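Side-chain contacts in putative sugar binding protein (Salmonella enterica subsp. enterica serovar Typhimurium, PDB 3KNZ), which probably binds sugar phosphates or related carbohydrate derivatives, as a putative sugar-binding protein with SIS domains: residues Glu260-Ile265 with Asp287-Ile292; Ser299-Gly304 with Asn310-Asn315; Thr127-Gly132 with Thr137-Ala142; Glu91-Ser96 with Glu118-Val123. One frame throughout, in Å; residues are numbered along the deposited sequence. Where two conformers were deposited one is given.

Contact 1 (Glu260-Ile265 with Asp287-Ile292); sequences EFIHGI and DRLAQI
Leu289 meets Phe261 and Ile262 in two different ways. The side chains of Phe261 and Leu289 run roughly perpendicular. Methyl CD2 of Leu289 comes to the edge of the Phe261 ring, close to the ring plane, with Phe261 CE2 3.7 Å from Leu289 CD2. The neighbouring ring atom, Phe261 CD2, is 3.8 Å from the same methyl, so the methyl lies against one edge of the ring and not over a face. Ile262 and Leu289 instead meet end on. Ile262 CD1 faces both Leu289 methyls, at 3.2 Å from Leu289 CD1 and 3.3 Å from Leu289 CD2. These two values are short for methyl carbons, and the exact placing of the tips is doubtful at this resolution. Two torsions explain the meeting. Leu289 has CG anti to the backbone N (chi1 -177°), which extends the branch toward helix 258-263. Ile262 is bent at chi2 (-57°), and this turns CD1 toward the leucine. The backbones stay well apart, with Ile262 CA 8.2 Å from Leu289 CA. Helix 258-263 and helix 284-296 thus join through side-chain ends. They precede and follow strand 273-278 in the chain, in the alternating strand-helix order of a parallel alpha/beta sheet. Phe261 also meets the Tyr256 ring and packs on Leu275 of strand 273-278. Glu260 OE1 hydrogen-bonds to Ser58 of the second subunit. The two segments touch through carbon atoms alone. Van der Waals packing and the removal of apolar surface from water should account for most of what holds them together.

Contact 2 (Ser299-Gly304 with Asn310-Asn315); sequences SIYRIG and NGLNLN
Asn313 keeps CG beside its backbone N (chi1 -61°), which swings the amide toward Arg302. Its OD1 accepts Arg302 N at 2.9 Å, with the donor 51° out of the carbonyl plane, well off a lone pair. The side chains of Arg302 and Asn313 run side by side. Beyond them the pairing passes to the backbone. Leu314 N donates to Arg302 O at 2.9 Å, and Gly304 N to Leu314 O at 3.3 Å. Strands 300-304 and 314-315 are therefore parallel neighbours at one edge of the five-stranded parallel sheet, and the Asn313 amide stands in for a strand carbonyl where the pairing starts. An Asx motif shapes the turn before it: Asn310 OD1 accepts Asn313 N at 2.8 Å. A water links Asn310 ND2, Ile300 O and Asn313 OD1, the last at 2.7 Å, so Asn313 OD1 takes two bonds. Glu308 O accepts from Asn313 ND2. Tyr301 turns a ring edge to Leu312 O, in the ring plane, with Tyr301 CD2 3.4 Å away. Trp212 NE1 of helix 185-215 hydrogen-bonds to that oxygen. Tyr301 CE2 is 3.8 Å from Leu312 CD2. Arg302 NH2 forms salt bridges with Asp287 and Asp279.

Contact 3 (Thr127-Gly132 with Thr137-Ala142); sequences TASMAG and TIDRAA
Thr127 and Ser129 both turn their hydroxyls toward segment 137-142, using the same first torsion. Each OG1 or OG stands between its own backbone N and carbonyl carbon, the crowded position, with chi1 57° in Thr127 and 61° in Ser129. The two residues are two apart on strand 126-131, so both reach from the same side of the strand. Thr127 OG1 donates to Ala141 O at 2.6 Å, a short bond in which the donor is slightly tilted from the carbonyl plane. Ser129 OG donates to Asp139 OD1 at 2.8 Å. It meets this oxygen on the anti side, 30° out of the carboxylate plane. The other oxygen, Asp139 OD2, accepts from Ala136 N, so the carboxylate is held at both oxygens. The methyl of Ala142 fills in beside the serine, with Ala142 CB 3.5 Å from Ser129 OG. Ile138 reaches across to the strand, where its CG1 lies 4.0 Å from Ser129 CB and its CD1 4.1 Å from both Ala131 CB and Ser129 CB. Segment 137-142 holds a short 3-10 turn on the path from strand 126-131 to strand 144-145, the edge strand of the parallel sheet in the SIS domain. Helix 111-122 packs on it through Leu114 and Met117. On the other side of the strand, Met130, present as selenomethionine, packs on helix 161-179. In this buried contact the bonds probably offset the cost of burying the two hydroxyls and Ala141 O, and Ser129 supplies one of the carboxylate's partners. They fix the turn against the strand while Ile138 and Ala142 supply apolar packing.

Contact 4 (Glu91-Ser96 with Glu118-Val123); sequences ETLARS and ERARNV
Leu93 lies against the helix backbone at Arg119 and Ala120. Its CD1 is 3.4 Å from Ala120 N and 3.5 Å from Arg119 C. The same methyl also touches the start of the arginine side chain, with Leu93 CD1 3.5 Å from Arg119 CB. The second methyl turns to the alanine, where Leu93 CD2 is 3.9 Å from Ala120 CB. The small alanine side chain is consistent with so near an approach. The CA atoms of Leu93 and Ala120 are 6.2 Å apart, which is close for two helices. Leu93 has CG anti to its carbonyl carbon (chi1 -69°), and the nearly straight chi2 (167°) carries CD1 on toward the peptide between Arg119 and Ala120. Val123 adds a looser touch: its CG1 lies 3.8 Å from Leu93 O. In the next shell His125 NE2 is hydrogen-bonded to Leu93 O, and the His125 side chain also packs on Ala120. Beyond CB the Arg119 chain turns away from the leucine, and its NE bonds Leu88 O. This polar link joins helix 111-122 to the loop that leads into helix 90-95, beside the apolar contact. Thr92 OG1, on helix 90-95, hydrogen-bonds to Gln73 and Arg69 of the second subunit. In the fold, helix 90-95 follows edge strand 80-83 and leads into strand 99-105. Helix 111-122 connects strand 99-105 to strand 126-131. The contact thus joins two successive connections of the SIS parallel sheet.

In the fold
The chain holds two parallel five-stranded sheets of the same strand order, consistent with a pair of SIS-like domains. Contacts 4 and 1 occupy matching places in them: each joins helices that precede and follow the third strand in the chain, by apolar packing, and each has neighbours on the second subunit. Contact 1 is buried, while contact 4 is partly buried. Contacts 3 and 2 also match, since each involves the fourth strand and what follows it, and both are buried. Contact 2 is mainly backbone strand pairing plus an asparagine amide, whereas contact 3 rests on two side-chain hydroxyl bonds. Contacts 1 and 2 meet through the salt bridge of Asp287 and Arg302; contacts 3 and 4 meet by packing.

Contact 1 (Glu260-Ile265 with Asp287-Ile292)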
loop_
_atom_site.group_PDB
_atom_site.type_symbol
_atom_site.label_atom_id
_atom_site.label_comp_id
_atom_site.label_asym_id
_atom_site.label_seq_id
_atom_site.Cartn_x
_atom_site.Cartn_y
_atom_site.Cartn_z
ATOM N N GLU A 260 2.245 5.900 11.547
ATOM C CA GLU A 260 1.750 6.550 10.345
ATOM C C GLU A 260 0.550 7.400 10.752
ATOM O O GLU A 260 0.382 8.525 10.281
ATOM C CB GLU A 260 1.340 5.517 9.294
ATOM C CG GLU A 260 2.501 4.735 8.751
ATOM C CD GLU A 260 3.529 5.631 8.121
ATOM O OE1 GLU A 260 3.157 6.397 7.212
ATOM O OE2 GLU A 260 4.707 5.566 8.529
ATOM N N PHE A 261 -0.265 6.843 11.649
ATOM C CA PHE A 261 -1.445 7.505 12.169
ATOM C C PHE A 261 -1.079 8.793 12.905
ATOM O O PHE A 261 -1.651 9.845 12.632
ATOM C CB PHE A 261 -2.218 6.562 13.086
ATOM C CG PHE A 261 -3.473 7.154 13.629
ATOM C CD1 PHE A 261 -4.600 7.258 12.839
ATOM C CD2 PHE A 261 -3.529 7.609 14.928
ATOM C CE1 PHE A 261 -5.759 7.805 13.334
ATOM C CE2 PHE A 261 -4.682 8.154 15.423
ATOM C CZ PHE A 261 -5.802 8.252 14.621
ATOM N N ILE A 262 -0.129 8.718 13.831
ATOM C CA ILE A 262 0.310 9.913 14.541
ATOM C C ILE A 262 0.839 10.958 13.550
ATOM O O ILE A 262 0.476 12.138 13.607
ATOM C CB ILE A 262 1.439 9.597 15.541
ATOM C CG1 ILE A 262 0.923 8.718 16.687
ATOM C CG2 ILE A 262 2.032 10.885 16.091
ATOM C CD1 ILE A 262 -0.242 9.306 17.450
ATOM N N HIS A 263 1.683 10.503 12.629
ATOM C CA HIS A 263 2.313 11.381 11.660
ATOM C C HIS A 263 1.317 12.103 10.729
ATOM O O HIS A 263 1.576 13.235 10.313
ATOM C CB HIS A 263 3.355 10.595 10.863
ATOM C CG HIS A 263 4.176 11.440 9.941
ATOM N ND1 HIS A 263 4.091 11.343 8.568
ATOM C CD2 HIS A 263 5.081 12.414 10.195
ATOM C CE1 HIS A 263 4.921 12.209 8.016
ATOM N NE2 HIS A 263 5.530 12.874 8.981
ATOM N N GLY A 264 0.187 11.466 10.417
ATOM C CA GLY A 264 -0.839 12.086 9.567
ATOM C C GLY A 264 -2.180 12.251 10.274
ATOM O O GLY A 264 -3.232 12.197 9.633
ATOM N N ILE A 265 -2.134 12.498 11.585
ATOM C CA ILE A 265 -3.334 12.580 12.440
ATOM C C ILE A 265 -4.441 13.534 11.949
ATOM O O ILE A 265 -5.599 13.133 11.839
ATOM C CB ILE A 265 -2.946 12.901 13.941
ATOM C CG1 ILE A 265 -4.125 12.684 14.906
ATOM C CG2 ILE A 265 -2.384 14.319 14.094
ATOM C CD1 ILE A 265 -4.455 11.244 15.166
ATOM N N ASP A 287 -0.491 4.828 24.923
ATOM C CA ASP A 287 -1.206 5.362 26.080
ATOM C C ASP A 287 -1.291 6.869 25.997
ATOM O O ASP A 287 -2.323 7.455 26.291
ATOM C CB ASP A 287 -0.509 4.983 27.388
ATOM C CG ASP A 287 -0.755 3.550 27.789
ATOM O OD1 ASP A 287 -1.657 2.899 27.211
ATOM O OD2 ASP A 287 -0.050 3.085 28.705
ATOM N N ARG A 288 -0.189 7.493 25.607
ATOM C CA ARG A 288 -0.138 8.930 25.472
ATOM C C ARG A 288 -1.171 9.381 24.439
ATOM O O ARG A 288 -1.924 10.318 24.675
ATOM C CB ARG A 288 1.260 9.357 25.030
ATOM C CG ARG A 288 1.510 10.857 25.050
ATOM C CD ARG A 288 1.925 11.335 26.430
ATOM N NE ARG A 288 2.125 12.785 26.449
ATOM C CZ ARG A 288 1.305 13.664 27.025
ATOM N NH1 ARG A 288 0.223 13.259 27.689
ATOM N NH2 ARG A 288 1.587 14.960 26.963
ATOM N N LEU A 289 -1.214 8.714 23.293
ATOM C CA LEU A 289 -2.169 9.097 22.267
ATOM C C LEU A 289 -3.595 8.970 22.775
ATOM O O LEU A 289 -4.424 9.847 22.522
ATOM C CB LEU A 289 -2.014 8.262 20.987
ATOM C CG LEU A 289 -2.966 8.710 19.856
ATOM C CD1 LEU A 289 -2.678 10.152 19.428
ATOM C CD2 LEU A 289 -2.894 7.806 18.653
ATOM N N ALA A 290 -3.880 7.872 23.472
ATOM C CA ALA A 290 -5.218 7.619 23.998
ATOM C C ALA A 290 -5.587 8.679 25.025
ATOM O O ALA A 290 -6.719 9.145 25.050
ATOM C CB ALA A 290 -5.314 6.214 24.599
ATOM N N GLN A 291 -4.638 9.065 25.871
ATOM C CA GLN A 291 -4.909 10.101 26.859
ATOM C C GLN A 291 -5.195 11.416 26.133
ATOM O O GLN A 291 -6.203 12.063 26.401
ATOM C CB GLN A 291 -3.742 10.268 27.841
ATOM C CG GLN A 291 -3.549 9.105 28.805
ATOM N N ILE A 292 -4.319 11.795 25.204
ATOM C CA ILE A 292 -4.483 13.041 24.448
ATOM C C ILE A 292 -5.814 13.091 23.695
ATOM O O ILE A 292 -6.550 14.069 23.804
ATOM C CB ILE A 292 -3.322 13.277 23.452
ATOM C CG1 ILE A 292 -2.019 13.568 24.197
ATOM C CG2 ILE A 292 -3.635 14.445 22.531
ATOM C CD1 ILE A 292 -0.824 13.722 23.272
#

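Contact 2 (Ser299-Gly304 with Asn310-Asn315)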
loop_
_atom_site.group_PDB
_atom_site.type_symbol
_atom_site.label_atom_id
_atom_site.label_comp_id
_atom_site.label_asym_id
_atom_site.label_seq_id
_atom_site.Cartn_x
_atom_site.Cartn_y
_atom_site.Cartn_z
ATOM N N SER A 299 -15.098 8.728 22.437
ATOM C CA SER A 299 -15.160 7.583 21.525
ATOM C C SER A 299 -13.812 6.919 21.271
ATOM O O SER A 299 -13.369 6.806 20.129
ATOM C CB SER A 299 -15.786 7.991 20.190
ATOM O OG SER A 299 -17.117 8.433 20.377
ATOM N N ILE A 300 -13.174 6.461 22.343
ATOM C CA ILE A 300 -11.903 5.750 22.240
ATOM C C ILE A 300 -12.097 4.352 22.817
ATOM O O ILE A 300 -12.558 4.211 23.942
ATOM C CB ILE A 300 -10.787 6.521 22.952
ATOM C CG1 ILE A 300 -10.516 7.811 22.171
ATOM C CG2 ILE A 300 -9.534 5.681 23.046
ATOM C CD1 ILE A 300 -9.572 8.760 22.853
ATOM N N TYR A 301 -11.771 3.334 22.019
ATOM C CA TYR A 301 -11.954 1.927 22.392
ATOM C C TYR A 301 -10.649 1.158 22.214
ATOM O O TYR A 301 -10.164 1.003 21.097
ATOM C CB TYR A 301 -13.032 1.294 21.507
ATOM C CG TYR A 301 -14.340 2.051 21.500
ATOM C CD1 TYR A 301 -14.529 3.142 20.654
ATOM C CD2 TYR A 301 -15.386 1.679 22.336
ATOM C CE1 TYR A 301 -15.715 3.838 20.648
ATOM C CE2 TYR A 301 -16.574 2.367 22.334
ATOM C CZ TYR A 301 -16.735 3.444 21.491
ATOM O OH TYR A 301 -17.927 4.126 21.483
ATOM N N ARG A 302 -10.097 0.662 23.314
ATOM C CA ARG A 302 -8.827 -0.049 23.291
ATOM C C ARG A 302 -9.019 -1.543 23.526
ATOM O O ARG A 302 -9.803 -1.952 24.371
ATOM C CB ARG A 302 -7.876 0.572 24.327
ATOM C CG ARG A 302 -7.453 2.001 23.960
ATOM C CD ARG A 302 -6.831 2.777 25.118
ATOM N NE ARG A 302 -5.546 2.244 25.574
ATOM C CZ ARG A 302 -4.364 2.552 25.049
ATOM N NH1 ARG A 302 -4.284 3.379 24.024
ATOM N NH2 ARG A 302 -3.256 2.025 25.534
ATOM N N ILE A 303 -8.298 -2.350 22.754
ATOM C CA ILE A 303 -8.391 -3.799 22.826
ATOM C C ILE A 303 -7.048 -4.398 23.186
ATOM O O ILE A 303 -6.085 -4.253 22.447
ATOM C CB ILE A 303 -8.807 -4.389 21.471
ATOM C CG1 ILE A 303 -10.182 -3.853 21.044
ATOM C CG2 ILE A 303 -8.821 -5.911 21.543
ATOM C CD1 ILE A 303 -10.515 -4.114 19.576
ATOM N N GLY A 304 -6.985 -5.080 24.322
ATOM C CA GLY A 304 -5.741 -5.707 24.757
ATOM C C GLY A 304 -5.888 -6.395 26.094
ATOM O O GLY A 304 -6.937 -6.301 26.724
ATOM N N ASN A 310 -12.610 -0.069 31.677
ATOM C CA ASN A 310 -13.802 0.783 31.667
ATOM C C ASN A 310 -14.800 0.063 30.769
ATOM O O ASN A 310 -14.493 -1.015 30.250
ATOM C CB ASN A 310 -13.498 2.177 31.125
ATOM C CG ASN A 310 -12.967 2.158 29.693
ATOM O OD1 ASN A 310 -12.948 1.122 29.025
ATOM N ND2 ASN A 310 -12.532 3.313 29.219
ATOM N N GLY A 311 -15.975 0.631 30.550
ATOM C CA GLY A 311 -16.961 -0.052 29.708
ATOM C C GLY A 311 -16.573 -0.121 28.238
ATOM O O GLY A 311 -16.894 -1.082 27.535
ATOM N N LEU A 312 -15.852 0.898 27.789
ATOM C CA LEU A 312 -15.467 1.041 26.388
ATOM C C LEU A 312 -14.483 -0.011 25.866
ATOM O O LEU A 312 -14.677 -0.567 24.786
ATOM C CB LEU A 312 -14.858 2.429 26.182
ATOM C CG LEU A 312 -15.712 3.617 26.634
ATOM C CD1 LEU A 312 -14.909 4.911 26.512
ATOM C CD2 LEU A 312 -17.019 3.696 25.848
ATOM N N ASN A 313 -13.424 -0.270 26.627
ATOM C CA ASN A 313 -12.372 -1.186 26.189
ATOM C C ASN A 313 -12.741 -2.655 26.248
ATOM O O ASN A 313 -13.698 -3.041 26.916
ATOM C CB ASN A 313 -11.122 -0.989 27.043
ATOM C CG ASN A 313 -10.562 0.395 26.940
ATOM O OD1 ASN A 313 -10.878 1.139 26.018
ATOM N ND2 ASN A 313 -9.721 0.760 27.898
ATOM N N LEU A 314 -11.967 -3.464 25.527
ATOM C CA LEU A 314 -12.103 -4.914 25.551
ATOM C C LEU A 314 -10.881 -5.481 26.236
ATOM O O LEU A 314 -9.900 -5.837 25.579
ATOM C CB LEU A 314 -12.241 -5.514 24.143
ATOM C CG LEU A 314 -12.160 -7.055 24.068
ATOM C CD1 LEU A 314 -12.994 -7.731 25.167
ATOM C CD2 LEU A 314 -12.541 -7.581 22.674
ATOM N N ASN A 315 -10.923 -5.515 27.562
ATOM C CA ASN A 315 -9.844 -6.116 28.321
ATOM C C ASN A 315 -10.096 -7.618 28.321
ATOM O O ASN A 315 -11.111 -8.085 28.825
ATOM C CB ASN A 315 -9.786 -5.553 29.731
ATOM C CG ASN A 315 -8.686 -6.177 30.555
ATOM O OD1 ASN A 315 -8.712 -7.372 30.834
ATOM N ND2 ASN A 315 -7.720 -5.361 30.971
HETATM O O HOH W 1 -11.357 3.742 26.445
#

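Contact 3 (Thr127-Gly132 with Thr137-Ala142)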
loop_
_atom_site.group_PDB
_atom_site.type_symbol
_atom_site.label_atom_id
_atom_site.label_comp_id
_atom_site.label_asym_id
_atom_site.label_seq_id
_atom_site.Cartn_x
_atom_site.Cartn_y
_atom_site.Cartn_z
ATOM N N THR A 127 4.774 -20.081 -10.451
ATOM C CA THR A 127 3.527 -19.540 -9.939
ATOM C C THR A 127 2.779 -20.540 -9.070
ATOM O O THR A 127 2.930 -21.751 -9.224
ATOM C CB THR A 127 2.594 -19.113 -11.075
ATOM O OG1 THR A 127 2.355 -20.237 -11.936
ATOM C CG2 THR A 127 3.202 -17.963 -11.866
ATOM N N ALA A 128 1.974 -20.015 -8.152
ATOM C CA ALA A 128 1.146 -20.825 -7.268
ATOM C C ALA A 128 -0.168 -20.097 -7.054
ATOM O O ALA A 128 -0.231 -18.879 -7.165
ATOM C CB ALA A 128 1.836 -21.054 -5.942
ATOM N N SER A 129 -1.222 -20.837 -6.744
ATOM C CA SER A 129 -2.515 -20.218 -6.539
ATOM C C SER A 129 -3.056 -20.559 -5.168
ATOM O O SER A 129 -2.866 -21.667 -4.680
ATOM C CB SER A 129 -3.501 -20.681 -7.609
ATOM O OG SER A 129 -3.690 -22.085 -7.554
HETATM N N MSE A 130 -3.710 -19.583 -4.548
HETATM C CA MSE A 130 -4.361 -19.776 -3.255
HETATM C C MSE A 130 -5.761 -19.210 -3.311
HETATM O O MSE A 130 -5.996 -18.074 -2.896
HETATM C CB MSE A 130 -3.594 -19.127 -2.102
HETATM C CG MSE A 130 -2.341 -19.869 -1.712
HETATM SE SE MSE A 130 -1.670 -19.302 0.011
HETATM C CE MSE A 130 -0.048 -20.384 0.040
ATOM N N ALA A 131 -6.681 -20.010 -3.844
ATOM C CA ALA A 131 -8.081 -19.624 -3.951
ATOM C C ALA A 131 -8.875 -20.297 -2.838
ATOM O O ALA A 131 -8.382 -21.212 -2.181
ATOM C CB ALA A 131 -8.636 -20.022 -5.315
ATOM N N GLY A 132 -10.101 -19.843 -2.625
ATOM C CA GLY A 132 -10.956 -20.440 -1.606
ATOM C C GLY A 132 -11.840 -21.534 -2.184
ATOM O O GLY A 132 -12.555 -22.210 -1.448
ATOM N N THR A 137 -10.452 -19.854 -11.023
ATOM C CA THR A 137 -9.958 -19.236 -12.256
ATOM C C THR A 137 -8.440 -19.012 -12.264
ATOM O O THR A 137 -7.796 -19.161 -13.302
ATOM C CB THR A 137 -10.676 -17.898 -12.538
ATOM O OG1 THR A 137 -12.088 -18.124 -12.659
ATOM C CG2 THR A 137 -10.163 -17.273 -13.820
ATOM N N ILE A 138 -7.862 -18.671 -11.118
ATOM C CA ILE A 138 -6.418 -18.432 -11.048
ATOM C C ILE A 138 -5.579 -19.725 -11.120
ATOM O O ILE A 138 -4.369 -19.668 -11.344
ATOM C CB ILE A 138 -6.030 -17.581 -9.801
ATOM C CG1 ILE A 138 -6.499 -18.253 -8.508
ATOM C CG2 ILE A 138 -6.626 -16.186 -9.906
ATOM C CD1 ILE A 138 -6.087 -17.519 -7.238
ATOM N N ASP A 139 -6.212 -20.884 -10.950
ATOM C CA ASP A 139 -5.501 -22.173 -11.071
ATOM C C ASP A 139 -4.936 -22.352 -12.485
ATOM O O ASP A 139 -3.973 -23.080 -12.686
ATOM C CB ASP A 139 -6.421 -23.361 -10.727
ATOM C CG ASP A 139 -6.857 -23.365 -9.263
ATOM O OD1 ASP A 139 -6.241 -22.634 -8.456
ATOM O OD2 ASP A 139 -7.809 -24.101 -8.916
ATOM N N ARG A 140 -5.561 -21.682 -13.450
ATOM C CA ARG A 140 -5.148 -21.712 -14.854
ATOM C C ARG A 140 -3.709 -21.293 -15.108
ATOM O O ARG A 140 -3.104 -21.708 -16.090
ATOM C CB ARG A 140 -6.005 -20.749 -15.669
ATOM C CG ARG A 140 -7.408 -21.207 -16.011
ATOM C CD ARG A 140 -7.876 -20.351 -17.173
ATOM N NE ARG A 140 -6.887 -20.422 -18.253
ATOM C CZ ARG A 140 -6.770 -19.544 -19.245
ATOM N NH1 ARG A 140 -7.575 -18.492 -19.320
ATOM N NH2 ARG A 140 -5.827 -19.716 -20.162
ATOM N N ALA A 141 -3.185 -20.425 -14.258
ATOM C CA ALA A 141 -1.845 -19.921 -14.438
ATOM C C ALA A 141 -0.972 -20.350 -13.283
ATOM O O ALA A 141 0.016 -19.690 -12.973
ATOM C CB ALA A 141 -1.884 -18.412 -14.528
ATOM N N ALA A 142 -1.325 -21.462 -12.654
ATOM C CA ALA A 142 -0.603 -21.929 -11.484
ATOM C C ALA A 142 0.194 -23.203 -11.731
ATOM O O ALA A 142 -0.354 -24.212 -12.168
ATOM C CB ALA A 142 -1.582 -22.156 -10.348
#

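Contact 4 (Glu91-Ser96 with Glu118-Val123)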
loop_
_atom_site.group_PDB
_atom_site.type_symbol
_atom_site.label_atom_id
_atom_site.label_comp_id
_atom_site.label_asym_id
_atom_site.label_seq_id
_atom_site.Cartn_x
_atom_site.Cartn_y
_atom_site.Cartn_z
ATOM N N GLU A 91 8.175 -5.060 -16.497
ATOM C CA GLU A 91 9.488 -4.526 -16.191
ATOM C C GLU A 91 9.912 -4.899 -14.764
ATOM O O GLU A 91 11.091 -5.125 -14.507
ATOM C CB GLU A 91 9.504 -3.019 -16.459
ATOM C CG GLU A 91 10.852 -2.486 -16.904
ATOM C CD GLU A 91 10.715 -1.297 -17.831
ATOM O OE1 GLU A 91 9.570 -0.931 -18.162
ATOM O OE2 GLU A 91 11.750 -0.741 -18.248
ATOM N N THR A 92 8.946 -4.995 -13.855
ATOM C CA THR A 92 9.241 -5.386 -12.486
ATOM C C THR A 92 9.570 -6.869 -12.428
ATOM O O THR A 92 10.454 -7.279 -11.688
ATOM C CB THR A 92 8.070 -5.119 -11.540
ATOM O OG1 THR A 92 7.805 -3.711 -11.486
ATOM C CG2 THR A 92 8.390 -5.634 -10.127
ATOM N N LEU A 93 8.849 -7.670 -13.211
ATOM C CA LEU A 93 9.082 -9.117 -13.277
ATOM C C LEU A 93 10.380 -9.446 -14.021
ATOM O O LEU A 93 10.977 -10.507 -13.806
ATOM C CB LEU A 93 7.901 -9.814 -13.953
ATOM C CG LEU A 93 6.599 -9.831 -13.152
ATOM C CD1 LEU A 93 5.425 -10.256 -14.012
ATOM C CD2 LEU A 93 6.752 -10.749 -11.953
ATOM N N ALA A 94 10.799 -8.540 -14.905
ATOM C CA ALA A 94 12.040 -8.712 -15.664
ATOM C C ALA A 94 13.260 -8.418 -14.781
ATOM O O ALA A 94 14.276 -9.089 -14.891
ATOM C CB ALA A 94 12.042 -7.817 -16.898
ATOM N N ARG A 95 13.145 -7.422 -13.903
ATOM C CA ARG A 95 14.232 -7.026 -12.996
ATOM C C ARG A 95 14.399 -7.985 -11.827
ATOM O O ARG A 95 15.510 -8.201 -11.347
ATOM C CB ARG A 95 13.929 -5.646 -12.401
ATOM C CG ARG A 95 13.965 -4.485 -13.380
ATOM C CD ARG A 95 15.309 -3.786 -13.402
ATOM N NE ARG A 95 16.436 -4.648 -13.747
ATOM C CZ ARG A 95 16.862 -4.865 -14.987
ATOM N NH1 ARG A 95 16.233 -4.316 -16.020
ATOM N NH2 ARG A 95 17.912 -5.647 -15.194
ATOM N N SER A 96 13.287 -8.540 -11.359
ATOM C CA SER A 96 13.286 -9.403 -10.188
ATOM C C SER A 96 14.039 -10.710 -10.378
ATOM O O SER A 96 14.110 -11.263 -11.484
ATOM C CB SER A 96 11.848 -9.721 -9.784
ATOM O OG SER A 96 11.798 -10.579 -8.652
ATOM N N GLU A 118 0.098 -14.819 -15.040
ATOM C CA GLU A 118 0.471 -15.118 -16.421
ATOM C C GLU A 118 1.692 -14.298 -16.828
ATOM O O GLU A 118 2.543 -14.779 -17.575
ATOM C CB GLU A 118 -0.707 -14.913 -17.387
ATOM C CG GLU A 118 -1.744 -16.028 -17.306
ATOM C CD GLU A 118 -3.035 -15.729 -18.064
ATOM O OE1 GLU A 118 -3.244 -14.571 -18.491
ATOM O OE2 GLU A 118 -3.856 -16.662 -18.222
ATOM N N ARG A 119 1.803 -13.075 -16.322
ATOM C CA ARG A 119 2.967 -12.263 -16.652
ATOM C C ARG A 119 4.224 -12.826 -16.005
ATOM O O ARG A 119 5.288 -12.842 -16.627
ATOM C CB ARG A 119 2.767 -10.803 -16.256
ATOM C CG ARG A 119 1.765 -10.065 -17.136
ATOM C CD ARG A 119 1.791 -8.560 -16.884
ATOM N NE ARG A 119 1.552 -8.220 -15.483
ATOM C CZ ARG A 119 0.348 -8.030 -14.941
ATOM N NH1 ARG A 119 -0.752 -8.148 -15.674
ATOM N NH2 ARG A 119 0.243 -7.723 -13.653
ATOM N N ALA A 120 4.097 -13.296 -14.768
ATOM C CA ALA A 120 5.232 -13.866 -14.054
ATOM C C ALA A 120 5.666 -15.164 -14.719
ATOM O O ALA A 120 6.859 -15.450 -14.857
ATOM C CB ALA A 120 4.877 -14.115 -12.594
ATOM N N ARG A 121 4.687 -15.939 -15.158
ATOM C CA ARG A 121 4.966 -17.223 -15.762
ATOM C C ARG A 121 5.692 -17.062 -17.102
ATOM O O ARG A 121 6.616 -17.813 -17.408
ATOM C CB ARG A 121 3.659 -17.999 -15.940
ATOM C CG ARG A 121 3.817 -19.504 -15.885
ATOM C CD ARG A 121 2.483 -20.174 -16.071
ATOM N NE ARG A 121 2.494 -21.553 -15.606
ATOM C CZ ARG A 121 1.440 -22.358 -15.664
ATOM N NH1 ARG A 121 0.300 -21.924 -16.182
ATOM N NH2 ARG A 121 1.523 -23.602 -15.213
ATOM N N ASN A 122 5.291 -16.069 -17.887
ATOM C CA ASN A 122 5.882 -15.854 -19.205
ATOM C C ASN A 122 7.351 -15.473 -19.169
ATOM O O ASN A 122 8.049 -15.578 -20.176
ATOM C CB ASN A 122 5.089 -14.801 -19.985
ATOM C CG ASN A 122 3.666 -15.253 -20.308
ATOM O OD1 ASN A 122 3.361 -16.455 -20.311
ATOM N ND2 ASN A 122 2.789 -14.289 -20.587
ATOM N N VAL A 123 7.822 -15.040 -18.007
ATOM C CA VAL A 123 9.209 -14.630 -17.855
ATOM C C VAL A 123 10.059 -15.665 -17.101
ATOM O O VAL A 123 11.269 -15.495 -16.962
ATOM C CB VAL A 123 9.284 -13.247 -17.188
ATOM C CG1 VAL A 123 10.661 -12.973 -16.664
ATOM C CG2 VAL A 123 8.867 -12.182 -18.181
#